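Local structure of putative uncharacterized protein (Aquifex aeolicus, 3ME7) at residues K29-S34 with D64-T69; I36-R41 with E79-F84; P45-S50 with Y144-N149; D10-D15 with K99-E104. The protein probably binds copper and takes part in electron transfer, this chain being the thioredoxin-like domain of a membrane-anchored SCO1/2-family protein. All coordinates share one frame; numbering follows the deposited sequence. Where two conformers were deposited one is given.

Interaction 1. Residues K29-S34 with D64-T69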
# COMPACT_ATOMS: atom_id res chain seq x y z
N LYS A 29 10.55 -5.17 7.82
CA LYS A 29 10.01 -6.11 6.83
C LYS A 29 9.67 -5.30 5.58
O LYS A 29 9.35 -4.09 5.69
CB LYS A 29 8.70 -6.74 7.32
CG LYS A 29 8.69 -7.33 8.73
CD LYS A 29 7.30 -7.89 9.03
CE LYS A 29 7.17 -8.30 10.49
NZ LYS A 29 7.95 -9.51 10.84
N PRO A 30 9.68 -5.94 4.38
CA PRO A 30 9.13 -5.26 3.21
C PRO A 30 7.67 -4.85 3.42
O PRO A 30 6.93 -5.48 4.20
CB PRO A 30 9.19 -6.33 2.11
CG PRO A 30 10.30 -7.23 2.54
CD PRO A 30 10.16 -7.30 4.04
N ILE A 31 7.29 -3.75 2.78
CA ILE A 31 5.95 -3.20 2.91
C ILE A 31 5.31 -3.10 1.54
O ILE A 31 5.88 -2.53 0.61
CB ILE A 31 5.99 -1.82 3.59
CG1 ILE A 31 6.51 -1.96 5.02
CG2 ILE A 31 4.59 -1.20 3.59
CD1 ILE A 31 7.17 -0.71 5.57
N ILE A 32 4.11 -3.67 1.42
CA ILE A 32 3.33 -3.55 0.18
C ILE A 32 2.21 -2.53 0.42
O ILE A 32 1.35 -2.74 1.26
CB ILE A 32 2.76 -4.91 -0.25
CG1 ILE A 32 3.90 -5.90 -0.54
CG2 ILE A 32 1.85 -4.77 -1.46
CD1 ILE A 32 3.41 -7.35 -0.83
N LEU A 33 2.25 -1.44 -0.35
CA LEU A 33 1.33 -0.30 -0.18
C LEU A 33 0.32 -0.27 -1.30
O LEU A 33 0.70 -0.32 -2.46
CB LEU A 33 2.09 1.04 -0.23
CG LEU A 33 3.06 1.47 0.86
CD1 LEU A 33 3.64 2.85 0.51
CD2 LEU A 33 2.36 1.52 2.20
N SER A 34 -0.96 -0.15 -0.95
CA SER A 34 -2.04 -0.14 -1.95
C SER A 34 -2.97 1.08 -1.76
O SER A 34 -3.86 1.03 -0.90
CB SER A 34 -2.84 -1.45 -1.89
OG SER A 34 -3.99 -1.46 -2.73
N ASP A 64 6.20 -12.13 6.82
CA ASP A 64 7.14 -12.00 5.72
C ASP A 64 7.22 -10.58 5.18
O ASP A 64 8.23 -10.17 4.64
CB ASP A 64 6.79 -12.99 4.60
CG ASP A 64 6.93 -14.43 5.05
OD1 ASP A 64 8.06 -14.82 5.41
OD2 ASP A 64 5.90 -15.13 5.08
N PHE A 65 6.12 -9.84 5.34
CA PHE A 65 6.00 -8.47 4.84
C PHE A 65 4.75 -7.88 5.46
O PHE A 65 3.91 -8.63 5.94
CB PHE A 65 5.90 -8.45 3.30
CG PHE A 65 4.94 -9.47 2.72
CD1 PHE A 65 3.56 -9.25 2.73
CD2 PHE A 65 5.44 -10.64 2.15
CE1 PHE A 65 2.69 -10.19 2.17
CE2 PHE A 65 4.58 -11.59 1.61
CZ PHE A 65 3.21 -11.38 1.62
N TRP A 66 4.62 -6.56 5.44
CA TRP A 66 3.38 -5.88 5.81
C TRP A 66 2.60 -5.62 4.53
O TRP A 66 3.20 -5.32 3.50
CB TRP A 66 3.67 -4.53 6.50
CG TRP A 66 4.35 -4.68 7.84
CD1 TRP A 66 5.66 -4.36 8.13
CD2 TRP A 66 3.77 -5.17 9.05
NE1 TRP A 66 5.92 -4.63 9.47
CE2 TRP A 66 4.78 -5.13 10.05
CE3 TRP A 66 2.49 -5.64 9.39
CZ2 TRP A 66 4.55 -5.54 11.37
CZ3 TRP A 66 2.26 -6.05 10.72
CH2 TRP A 66 3.29 -6.00 11.68
N VAL A 67 1.28 -5.71 4.61
CA VAL A 67 0.43 -5.20 3.54
C VAL A 67 -0.38 -4.06 4.13
O VAL A 67 -1.02 -4.20 5.17
CB VAL A 67 -0.52 -6.27 2.96
CG1 VAL A 67 -1.18 -5.73 1.69
CG2 VAL A 67 0.26 -7.54 2.62
N ILE A 68 -0.30 -2.91 3.46
CA ILE A 68 -0.99 -1.70 3.91
C ILE A 68 -1.87 -1.15 2.81
O ILE A 68 -1.38 -0.53 1.84
CB ILE A 68 -0.02 -0.60 4.40
CG1 ILE A 68 0.96 -1.15 5.47
CG2 ILE A 68 -0.79 0.65 4.88
CD1 ILE A 68 0.34 -1.65 6.79
N THR A 69 -3.17 -1.41 2.94
CA THR A 69 -4.14 -0.73 2.09
C THR A 69 -4.40 0.62 2.73
O THR A 69 -4.70 0.71 3.93
CB THR A 69 -5.45 -1.54 2.01
OG1 THR A 69 -5.20 -2.76 1.29
CG2 THR A 69 -6.54 -0.76 1.27
O HOH W 1 -5.99 -2.82 -1.35

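Interaction 2. Residues I36-R41 with E79-F84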
# COMPACT_ATOMS: atom_id res chain seq x y z
N ILE A 36 -6.10 3.25 -2.32
CA ILE A 36 -7.48 3.08 -2.79
C ILE A 36 -8.31 4.23 -2.21
O ILE A 36 -7.77 5.09 -1.51
CB ILE A 36 -8.08 1.69 -2.39
CG1 ILE A 36 -7.96 1.42 -0.88
CG2 ILE A 36 -7.39 0.55 -3.19
CD1 ILE A 36 -8.96 2.07 -0.01
N TYR A 37 -9.61 4.26 -2.49
CA TYR A 37 -10.52 5.01 -1.61
C TYR A 37 -11.76 4.17 -1.32
O TYR A 37 -12.07 3.27 -2.09
CB TYR A 37 -10.88 6.42 -2.13
CG TYR A 37 -11.54 6.49 -3.49
CD1 TYR A 37 -10.83 6.26 -4.66
CD2 TYR A 37 -12.88 6.87 -3.59
CE1 TYR A 37 -11.43 6.38 -5.89
CE2 TYR A 37 -13.49 6.98 -4.83
CZ TYR A 37 -12.76 6.74 -5.97
OH TYR A 37 -13.36 6.84 -7.20
N THR A 38 -12.42 4.43 -0.20
CA THR A 38 -13.36 3.44 0.34
C THR A 38 -14.67 3.37 -0.42
O THR A 38 -15.34 2.34 -0.41
CB THR A 38 -13.58 3.54 1.88
OG1 THR A 38 -14.33 4.72 2.21
CG2 THR A 38 -12.26 3.52 2.64
N HIS A 39 -15.03 4.47 -1.08
CA HIS A 39 -16.25 4.51 -1.87
C HIS A 39 -15.98 4.20 -3.34
O HIS A 39 -16.84 4.38 -4.19
CB HIS A 39 -16.96 5.85 -1.71
CG HIS A 39 -17.48 6.09 -0.34
ND1 HIS A 39 -18.64 5.51 0.12
CD2 HIS A 39 -17.01 6.85 0.68
CE1 HIS A 39 -18.86 5.90 1.37
NE2 HIS A 39 -17.88 6.71 1.73
N CYS A 40 -14.77 3.71 -3.63
CA CYS A 40 -14.33 3.42 -5.00
C CYS A 40 -14.96 2.11 -5.48
O CYS A 40 -14.62 1.02 -4.99
CB CYS A 40 -12.81 3.33 -4.97
SG CYS A 40 -11.82 3.00 -6.46
N ARG A 41 -15.88 2.20 -6.43
CA ARG A 41 -16.54 1.00 -6.93
C ARG A 41 -16.00 0.49 -8.27
O ARG A 41 -16.46 -0.55 -8.76
CB ARG A 41 -18.06 1.18 -6.98
CG ARG A 41 -18.70 0.93 -5.62
CD ARG A 41 -20.20 1.06 -5.66
NE ARG A 41 -20.63 2.39 -6.12
CZ ARG A 41 -21.36 2.61 -7.21
NH1 ARG A 41 -21.77 1.61 -7.98
NH2 ARG A 41 -21.69 3.86 -7.54
N GLU A 79 -14.62 4.89 10.50
CA GLU A 79 -15.81 4.14 10.11
C GLU A 79 -15.70 3.60 8.68
O GLU A 79 -15.96 2.43 8.42
CB GLU A 79 -17.04 5.05 10.28
CG GLU A 79 -18.37 4.47 9.83
CD GLU A 79 -19.51 5.46 10.04
OE1 GLU A 79 -19.60 6.46 9.28
OE2 GLU A 79 -20.32 5.23 10.95
N ASP A 80 -15.28 4.48 7.77
CA ASP A 80 -15.12 4.12 6.36
C ASP A 80 -14.09 3.02 6.14
O ASP A 80 -14.34 2.08 5.37
CB ASP A 80 -14.75 5.33 5.51
CG ASP A 80 -15.86 6.35 5.44
OD1 ASP A 80 -17.01 5.98 5.16
OD2 ASP A 80 -15.58 7.54 5.66
N ILE A 81 -12.92 3.13 6.78
CA ILE A 81 -11.89 2.12 6.57
C ILE A 81 -12.21 0.79 7.24
O ILE A 81 -11.82 -0.27 6.73
CB ILE A 81 -10.45 2.61 6.89
CG1 ILE A 81 -10.33 3.15 8.32
CG2 ILE A 81 -9.99 3.62 5.83
CD1 ILE A 81 -8.87 3.34 8.74
N LYS A 82 -12.91 0.84 8.37
CA LYS A 82 -13.40 -0.37 9.03
C LYS A 82 -14.39 -1.11 8.12
O LYS A 82 -14.33 -2.34 8.00
CB LYS A 82 -14.06 -0.02 10.37
CG LYS A 82 -14.46 -1.23 11.20
CD LYS A 82 -13.27 -2.13 11.41
CE LYS A 82 -13.65 -3.44 12.07
NZ LYS A 82 -12.55 -4.43 11.98
N ARG A 83 -15.30 -0.36 7.50
CA ARG A 83 -16.23 -0.94 6.52
C ARG A 83 -15.47 -1.62 5.36
O ARG A 83 -15.77 -2.76 4.97
CB ARG A 83 -17.18 0.15 6.00
CG ARG A 83 -18.41 -0.37 5.23
CD ARG A 83 -19.20 0.78 4.57
NE ARG A 83 -18.38 1.46 3.57
CZ ARG A 83 -18.01 2.74 3.60
NH1 ARG A 83 -18.40 3.53 4.59
NH2 ARG A 83 -17.23 3.22 2.65
N PHE A 84 -14.45 -0.94 4.84
CA PHE A 84 -13.62 -1.49 3.76
C PHE A 84 -12.92 -2.79 4.19
O PHE A 84 -12.94 -3.77 3.46
CB PHE A 84 -12.60 -0.44 3.28
CG PHE A 84 -11.84 -0.84 2.04
CD1 PHE A 84 -10.67 -1.61 2.13
CD2 PHE A 84 -12.28 -0.43 0.78
CE1 PHE A 84 -9.98 -1.98 0.98
CE2 PHE A 84 -11.57 -0.79 -0.37
CZ PHE A 84 -10.43 -1.56 -0.26
O HOH W 2 -16.29 -0.01 1.51
O HOH W 3 -18.82 7.73 4.13

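Interaction 3. Residues P45-S50 with Y144-N149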
# COMPACT_ATOMS: atom_id res chain seq x y z
N PRO A 45 -12.01 -2.11 -6.17
CA PRO A 45 -12.35 -3.52 -5.92
C PRO A 45 -11.49 -4.45 -6.75
O PRO A 45 -11.12 -5.52 -6.28
CB PRO A 45 -13.84 -3.62 -6.34
CG PRO A 45 -14.36 -2.22 -6.25
CD PRO A 45 -13.19 -1.35 -6.63
N LEU A 46 -11.15 -4.06 -7.98
CA LEU A 46 -10.32 -4.91 -8.82
C LEU A 46 -8.92 -5.08 -8.22
O LEU A 46 -8.41 -6.19 -8.11
CB LEU A 46 -10.26 -4.38 -10.26
CG LEU A 46 -11.62 -4.19 -10.95
CD1 LEU A 46 -11.41 -3.79 -12.41
CD2 LEU A 46 -12.44 -5.47 -10.85
N ILE A 47 -8.32 -3.97 -7.80
CA ILE A 47 -6.99 -3.98 -7.20
C ILE A 47 -6.97 -4.85 -5.94
O ILE A 47 -6.12 -5.72 -5.79
CB ILE A 47 -6.52 -2.55 -6.83
CG1 ILE A 47 -6.29 -1.73 -8.12
CG2 ILE A 47 -5.26 -2.61 -5.96
CD1 ILE A 47 -6.19 -0.22 -7.90
N THR A 48 -7.95 -4.63 -5.06
CA THR A 48 -7.96 -5.33 -3.77
C THR A 48 -8.24 -6.81 -3.98
O THR A 48 -7.59 -7.66 -3.37
CB THR A 48 -8.94 -4.66 -2.79
OG1 THR A 48 -8.59 -3.27 -2.68
CG2 THR A 48 -8.84 -5.30 -1.43
N LYS A 49 -9.21 -7.14 -4.84
CA LYS A 49 -9.50 -8.54 -5.16
C LYS A 49 -8.29 -9.21 -5.80
O LYS A 49 -8.00 -10.37 -5.52
CB LYS A 49 -10.71 -8.64 -6.10
CG LYS A 49 -12.02 -8.29 -5.43
CD LYS A 49 -13.14 -8.21 -6.46
CE LYS A 49 -14.45 -7.88 -5.77
NZ LYS A 49 -15.57 -8.06 -6.70
N SER A 50 -7.58 -8.48 -6.67
CA SER A 50 -6.37 -9.03 -7.28
C SER A 50 -5.27 -9.30 -6.24
O SER A 50 -4.63 -10.36 -6.28
CB SER A 50 -5.87 -8.12 -8.40
OG SER A 50 -4.86 -8.79 -9.14
N TYR A 144 1.95 -1.79 -11.54
CA TYR A 144 0.76 -1.07 -12.01
C TYR A 144 -0.31 -1.99 -12.54
O TYR A 144 -0.04 -3.13 -12.90
CB TYR A 144 1.15 -0.08 -13.10
CG TYR A 144 2.01 1.05 -12.58
CD1 TYR A 144 1.43 2.11 -11.90
CD2 TYR A 144 3.38 1.04 -12.76
CE1 TYR A 144 2.22 3.16 -11.40
CE2 TYR A 144 4.18 2.07 -12.25
CZ TYR A 144 3.59 3.11 -11.58
OH TYR A 144 4.35 4.15 -11.06
N GLY A 145 -1.53 -1.46 -12.56
CA GLY A 145 -2.67 -2.14 -13.14
C GLY A 145 -3.51 -2.86 -12.12
O GLY A 145 -3.40 -2.61 -10.90
N VAL A 146 -4.38 -3.73 -12.61
CA VAL A 146 -5.35 -4.41 -11.76
C VAL A 146 -5.34 -5.92 -11.98
O VAL A 146 -6.15 -6.63 -11.37
CB VAL A 146 -6.79 -3.86 -11.96
CG1 VAL A 146 -6.83 -2.34 -11.80
CG2 VAL A 146 -7.34 -4.24 -13.33
N ASN A 147 -4.46 -6.40 -12.86
CA ASN A 147 -4.40 -7.81 -13.26
C ASN A 147 -3.02 -8.37 -12.91
O ASN A 147 -2.19 -8.55 -13.80
CB ASN A 147 -4.67 -7.96 -14.77
CG ASN A 147 -6.05 -7.43 -15.20
OD1 ASN A 147 -7.07 -7.79 -14.61
ND2 ASN A 147 -6.08 -6.60 -16.25
N TYR A 148 -2.79 -8.62 -11.62
CA TYR A 148 -1.44 -8.91 -11.12
C TYR A 148 -0.98 -10.32 -11.42
O TYR A 148 -1.79 -11.27 -11.40
CB TYR A 148 -1.33 -8.62 -9.61
CG TYR A 148 -1.75 -7.22 -9.23
CD1 TYR A 148 -1.31 -6.12 -9.97
CD2 TYR A 148 -2.57 -6.98 -8.13
CE1 TYR A 148 -1.69 -4.84 -9.64
CE2 TYR A 148 -2.97 -5.70 -7.80
CZ TYR A 148 -2.53 -4.63 -8.54
OH TYR A 148 -2.92 -3.36 -8.23
N ASN A 149 0.30 -10.46 -11.75
CA ASN A 149 0.89 -11.78 -11.86
C ASN A 149 1.84 -12.06 -10.71
O ASN A 149 2.39 -11.15 -10.08
CB ASN A 149 1.51 -12.04 -13.24
CG ASN A 149 2.70 -11.16 -13.54
OD1 ASN A 149 3.80 -11.39 -13.05
ND2 ASN A 149 2.48 -10.16 -14.39

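Interaction 4. Residues D10-D15 with K99-E104. With SO4 (sulfate ion), chain C.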
# COMPACT_ATOMS: atom_id res chain seq x y z
N ASP A 10 8.02 9.54 9.42
CA ASP A 10 7.22 10.19 10.45
C ASP A 10 5.75 10.39 10.09
O ASP A 10 4.99 10.95 10.89
CB ASP A 10 7.86 11.52 10.89
CG ASP A 10 8.05 12.51 9.75
OD1 ASP A 10 7.89 12.13 8.56
OD2 ASP A 10 8.38 13.68 10.03
N ILE A 11 5.35 9.93 8.89
CA ILE A 11 3.94 9.94 8.50
C ILE A 11 3.12 9.15 9.53
O ILE A 11 3.45 7.99 9.82
CB ILE A 11 3.78 9.31 7.10
CG1 ILE A 11 4.32 10.30 6.06
CG2 ILE A 11 2.31 8.95 6.80
CD1 ILE A 11 4.59 9.72 4.68
N THR A 12 2.07 9.77 10.05
CA THR A 12 1.19 9.12 11.00
C THR A 12 -0.01 8.54 10.27
O THR A 12 -0.72 9.26 9.52
CB THR A 12 0.73 10.09 12.11
OG1 THR A 12 1.88 10.56 12.84
CG2 THR A 12 -0.21 9.36 13.09
N LEU A 13 -0.22 7.24 10.48
CA LEU A 13 -1.36 6.49 9.95
C LEU A 13 -2.22 6.01 11.11
O LEU A 13 -1.75 5.90 12.25
CB LEU A 13 -0.84 5.29 9.14
CG LEU A 13 0.11 5.63 8.00
CD1 LEU A 13 0.78 4.31 7.51
CD2 LEU A 13 -0.59 6.35 6.88
N VAL A 14 -3.49 5.74 10.83
CA VAL A 14 -4.44 5.22 11.81
C VAL A 14 -5.11 4.02 11.14
O VAL A 14 -5.70 4.16 10.04
CB VAL A 14 -5.50 6.27 12.19
CG1 VAL A 14 -6.33 5.79 13.37
CG2 VAL A 14 -4.83 7.61 12.53
N ASP A 15 -4.99 2.85 11.77
CA ASP A 15 -5.63 1.65 11.23
C ASP A 15 -7.13 1.60 11.51
O ASP A 15 -7.67 2.48 12.18
CB ASP A 15 -4.90 0.36 11.64
CG ASP A 15 -5.14 -0.04 13.06
OD1 ASP A 15 -6.07 0.48 13.69
OD2 ASP A 15 -4.39 -0.93 13.52
N LYS A 99 -5.86 5.03 7.28
CA LYS A 99 -5.97 6.38 6.71
C LYS A 99 -4.81 7.21 7.27
O LYS A 99 -4.24 6.88 8.31
CB LYS A 99 -7.31 7.04 7.07
CG LYS A 99 -7.53 7.17 8.59
CD LYS A 99 -8.75 8.04 8.90
CE LYS A 99 -8.43 9.52 8.70
NZ LYS A 99 -9.64 10.36 8.92
N ALA A 100 -4.48 8.31 6.59
CA ALA A 100 -3.49 9.26 7.08
C ALA A 100 -4.15 10.11 8.17
O ALA A 100 -5.32 10.48 8.06
CB ALA A 100 -3.02 10.14 5.92
N LYS A 101 -3.40 10.42 9.23
CA LYS A 101 -3.96 11.14 10.38
C LYS A 101 -4.47 12.53 9.94
O LYS A 101 -5.60 12.91 10.26
CB LYS A 101 -2.91 11.24 11.49
CG LYS A 101 -3.27 12.11 12.71
CD LYS A 101 -4.20 11.41 13.63
CE LYS A 101 -4.44 12.27 14.87
NZ LYS A 101 -5.22 11.50 15.85
N THR A 102 -3.63 13.27 9.22
CA THR A 102 -4.00 14.60 8.69
C THR A 102 -3.68 14.66 7.20
O THR A 102 -3.03 13.77 6.65
CB THR A 102 -3.21 15.75 9.36
OG1 THR A 102 -1.87 15.79 8.84
CG2 THR A 102 -3.16 15.57 10.90
N SER A 103 -4.08 15.77 6.57
CA SER A 103 -3.82 15.99 5.14
C SER A 103 -2.32 16.08 4.88
O SER A 103 -1.89 15.77 3.78
CB SER A 103 -4.49 17.29 4.69
OG SER A 103 -3.98 18.41 5.39
N GLU A 104 -1.52 16.51 5.86
CA GLU A 104 -0.07 16.57 5.65
C GLU A 104 0.52 15.17 5.52
O GLU A 104 1.39 14.91 4.68
CB GLU A 104 0.65 17.37 6.75
CG GLU A 104 2.17 17.31 6.61
CD GLU A 104 2.94 18.22 7.56
OE1 GLU A 104 2.34 18.83 8.46
OE2 GLU A 104 4.17 18.35 7.36
S SO4 C . -11.83 9.94 12.16
O1 SO4 C . -10.98 9.49 11.06
O2 SO4 C . -11.00 10.16 13.34
O3 SO4 C . -12.52 11.18 11.78
O4 SO4 C . -12.81 8.90 12.47

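Interaction 1. Residues K29-S34 with D64-T69
Strands 31-34 and 66-69 run parallel, their axes 4.7 Å apart at 14°, as neighbours in the central sheet of this thioredoxin-like fold. The register pairs Ile31 with Trp66 and runs on to Ser34 with Thr69. Four backbone bonds, each 2.8 Å, join them: Trp66 N to Pro30 O, Ile32 N to Trp66 O, Ile68 N to Ile32 O and Ser34 N to Ile68 O. On the face bearing Trp66, the stem of Lys29 lies across the indole. Lys29 CD sits over the five-membered ring as a CH-pi contact, 3.6 Å from Trp66 NE1, while Lys29 NZ goes on to Lys63 O. Ile31 CG1 meets the same ring at its edge, 4.0 Å from Trp66 CD1. An alanine in place of Trp66 would probably leave the aliphatic stem of Lys29 without its support and open a gap beside Ile31. On the other face, Ile32 CD1 lies over one face of the Phe65 ring, offset toward the rim, 4.0 Å from Phe65 CD1; helix 55-58 packs here too. Farther along that face, one water hydrogen-bonds Ser34 OG and Thr69 OG1, each at 2.8 Å, and Thr69 OG1 also bonds Trp95 NE1.

Interaction 2. Residues I36-R41 with E79-F84
Thr38 and Ile36, in the loop that leads to Cys40, press against helix 78-87, and the inner half of this contact is apolar and tight. Ile36 and Phe84 meet tip to tip, Ile36 CD1 lying over one face of the ring, offset to its rim, 3.9 Å from Phe84 CE2. Phe84 CG is anti to its backbone N (chi1 -171°), which starts the ring off on the loop side. Thr38 CG2 touches both Ile81 CG2 (3.9 Å) and Phe84 CB (4.0 Å). The outer half is polar and watery. Arg83 NH2 stands over one face of the His39 ring, 3.4 Å from His39 CE1, and Arg83 NH1 makes a 2.9 Å salt bridge to Asp80 OD1. A water 2.7 Å from Asp80 OD1 also binds His39 NE2, and another links Thr38 O to Arg83 NE. An alanine at Asp80 would probably leave the Arg83 guanidinium without its mate and freer to swing off His39. The type I turn from Tyr37 to Cys40, whose sulfur is disulfide-bonded to Cys44 at the predicted copper site, is thus held inside by packing and outside by two waters and an arginine steadied by Asp80, a side likely to adjust more readily.

Interaction 3. Residues P45-S50 with Y144-N149
Two first torsions place the groups through which Ser50 and Tyr148 meet: Ser50 OG stands anti to its backbone N (chi1 -168°), and Tyr148 CG is anti to its carbonyl carbon (chi1 -54°). The hydroxyl oxygen accepts a nearly straight bond from the loop backbone, Tyr148 N to Ser50 OG, at 3.2 Å. It also lies 3.1 Å from Tyr148 CD2, approaching the ring obliquely, while Ser50 CB rests 3.3 Å from Val146 O. Farther out on the ring, Tyr148 OH touches the branch methyl of Ile47, 3.3 Å from Ile47 CG2, and gives a weak bond back to Gly145 O within its own loop. Ile47 O lies at the ring edge, near its plane. The remaining packing is aliphatic. Val146 faces two consecutive helix residues: Val146 CG1 is 3.8 Å from Ile47 CG1, with the side chains crossing at about a right angle, and Val146 CB is 3.9 Å from Leu46 CB. At the backbone angles of Gly145, a side chain would be jammed against the carbonyl oxygen of Tyr144. The contact joins helix 43-52, which carries the redox-active Cys44, to the loop between strand 139-144 and helix 150-160. Ile47 also packs on Ser34 of strand 31-36, Tyr148 on Val130 of strand 129-133, and the Tyr148 ring meets Phe153 of helix 150-160 edge-to-face.

Interaction 4. Residues D10-D15 with K99-E104
Leu13 and Val14 meet Lys99 and Ala100 with their backbones side by side as one flat piece of sheet, Leu13 and Ala100 on one face and Val14 and Lys99 on the other. The strands are antiparallel. Val14 and Lys99 form a hydrogen-bonded pair, Val14 N to Lys99 O and Lys99 N to Val14 O, both 2.9 Å. Leu13 and Ala100 form a non-hydrogen-bonded pair, beside which Leu13 CA makes a CA-H...O contact of 3.3 Å with Lys99 O. Past it, Lys101 N reaches Thr12 O at 2.9 Å, as segment 99-104 leaves its strand for helix 103-112. Side chains add to this grip. Thr12 and Lys101 lie side by side, Thr12 CG2 3.7 Å from Lys101 CB, and the Lys101 chain, bent at chi2 (77°), takes its CD to 4.0 Å from Val14 CG2. Beyond that, Lys101 NZ forms a salt bridge with Glu20. Lys99 NZ donates a 2.7 Å bond to O1 of a sulfate, probably from the crystallisation liquor, and also bonds Asp76 O. Thr102 N-caps the next helix through a weak bond from Glu104 N. The contact thus lets strand 12-15 extend the central sheet beyond strand 95-100. Strand 20-22 lies along its far side, Leu78 of helix 78-87 packs on Val14 and Lys99, and helix 103-112 covers Ala100.

Overall arrangement
Interactions 1 and 4 lie within the seven-stranded mixed sheet, while 2 and 3 pack helices against loops that leave its strand ends. Interaction 1 joins central strands 31-36 and 66-71; interaction 4, centred about 16 Å away, adds strand 12-15 on the far side of strand 95-100. Interactions 1 and 2 both fall between the two segments of interaction 4 in sequence, whereas the segments of interaction 3 alternate with those of all the others. Ile36 and Phe84 of interaction 2 pack on Thr69 of interaction 1. Interactions 2 and 3 touch, flanking the Cys40-Cys44 disulfide and the predicted copper site; interaction 4, about 24 Å from interaction 3 between centres, lies away from it.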